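Local structure of antistasin (Haementeria officinalis, 1SKZ) at residues 60-63 with 64-68. The protein inhibits blood coagulation factor Xa as a highly disulfide-bonded serine protease inhibitor of the antistasin family. Sequence-based numbering, arbitrary orientation.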
loop_
_atom_site.group_PDB
_atom_site.type_symbol
_atom_site.label_atom_id
_atom_site.label_comp_id
_atom_site.label_asym_id
_atom_site.label_seq_id
_atom_site.Cartn_x
_atom_site.Cartn_y
_atom_site.Cartn_z
ATOM N N ALA A 60 -1.461 8.635 17.412
ATOM C CA ALA A 60 -0.167 9.312 17.313
ATOM C C ALA A 60 0.902 8.603 18.101
ATOM O O ALA A 60 2.077 8.647 17.749
ATOM C CB ALA A 60 -0.287 10.747 17.800
ATOM N N THR A 61 0.508 8.111 19.273
ATOM C CA THR A 61 1.453 7.578 20.242
ATOM C C THR A 61 0.845 6.390 20.982
ATOM O O THR A 61 -0.399 6.235 21.050
ATOM C CB THR A 61 1.842 8.681 21.253
ATOM O OG1 THR A 61 3.159 8.412 21.750
ATOM C CG2 THR A 61 0.816 8.769 22.403
ATOM N N CYS A 62 1.711 5.490 21.422
ATOM C CA CYS A 62 1.257 4.390 22.260
ATOM C C CYS A 62 2.297 4.133 23.339
ATOM O O CYS A 62 3.493 4.108 23.045
ATOM C CB CYS A 62 1.031 3.125 21.402
ATOM S SG CYS A 62 0.219 1.733 22.260
ATOM N N ASP A 63 1.812 3.815 24.538
ATOM C CA ASP A 63 2.648 3.375 25.652
ATOM C C ASP A 63 2.057 2.139 26.345
ATOM O O ASP A 63 0.831 2.069 26.542
ATOM C CB ASP A 63 2.785 4.510 26.684
ATOM C CG ASP A 63 3.865 4.222 27.712
ATOM O OD1 ASP A 63 5.048 4.322 27.309
ATOM O OD2 ASP A 63 3.557 3.777 28.854
ATOM N N ILE A 64 2.938 1.239 26.799
ATOM C CA ILE A 64 2.563 0.022 27.561
ATOM C C ILE A 64 1.647 0.270 28.780
ATOM O O ILE A 64 0.786 -0.565 29.106
ATOM C CB ILE A 64 3.825 -0.758 28.051
ATOM C CG1 ILE A 64 3.443 -2.117 28.648
ATOM C CG2 ILE A 64 4.548 0.022 29.151
ATOM C CD1 ILE A 64 3.065 -3.183 27.632
ATOM N N SER A 65 1.797 1.433 29.408
ATOM C CA SER A 65 1.003 1.791 30.574
ATOM C C SER A 65 -0.467 1.874 30.194
ATOM O O SER A 65 -1.325 1.486 31.002
ATOM C CB SER A 65 1.496 3.128 31.180
ATOM O OG SER A 65 1.054 4.258 30.437
ATOM N N GLU A 66 -0.752 2.216 28.925
ATOM C CA GLU A 66 -2.143 2.275 28.448
ATOM C C GLU A 66 -2.731 0.884 28.274
ATOM O O GLU A 66 -3.921 0.741 28.080
ATOM C CB GLU A 66 -2.278 2.975 27.082
ATOM C CG GLU A 66 -1.710 4.394 26.904
ATOM C CD GLU A 66 -1.469 4.719 25.422
ATOM O OE1 GLU A 66 -1.447 3.790 24.601
ATOM O OE2 GLU A 66 -1.237 5.890 25.073
ATOM N N CYS A 67 -1.870 -0.115 28.168
ATOM C CA CYS A 67 -2.285 -1.389 27.650
ATOM C C CYS A 67 -2.970 -2.297 28.651
ATOM O O CYS A 67 -2.571 -2.375 29.805
ATOM C CB CYS A 67 -1.088 -2.084 27.051
ATOM S SG CYS A 67 -0.567 -1.421 25.437
ATOM N N PRO A 68 -3.969 -3.073 28.197
ATOM C CA PRO A 68 -4.443 -4.247 28.942
ATOM C C PRO A 68 -3.339 -5.216 29.369
ATOM O O PRO A 68 -2.315 -5.354 28.715
ATOM C CB PRO A 68 -5.405 -4.933 27.966
ATOM C CG PRO A 68 -5.828 -3.860 27.036
ATOM C CD PRO A 68 -4.745 -2.841 26.964
#
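D63 OD2 takes two bonds from S65, the backbone N at 3.0 Å and the hydroxyl OG also at 3.0 Å. The donors come from opposite faces of the carboxylate plane: the hydroxyl lies only slightly off it on the anti side, while the amide sits well above it. The amide bond, from residue i+2 back to an aspartate side chain, makes an Asx turn, and the double grip should limit how far the carboxylate can rotate. With CG anti to the backbone N (chi1 -168°), D63 swings its acid forward over the start of the 64-66 3-10 turn. The main chain follows the same bend, E66 N bonding to D63 O at 2.9 Å and C67 N to I64 O.

E66 reaches back the other way. Its chain runs extended beyond CG and passes D63 O, with CB 3.3 Å from that oxygen, until OE1 receives a weak but nearly straight bond from D63 N at 3.3 Å. The stronger partner of OE1 is K59, through a salt bridge, and the same lysine also bonds to T61 O. Packing is thin: C62 SG lies 3.5 Å from E66 OE1.

This exposed turn belongs to the loop between strands 49-50 and 71-72, away from the reactive bonds. Disulfides C62–C73 and C67–C80 tie its two sides to the chain linking the antiparallel strands 71-72 and 82-83.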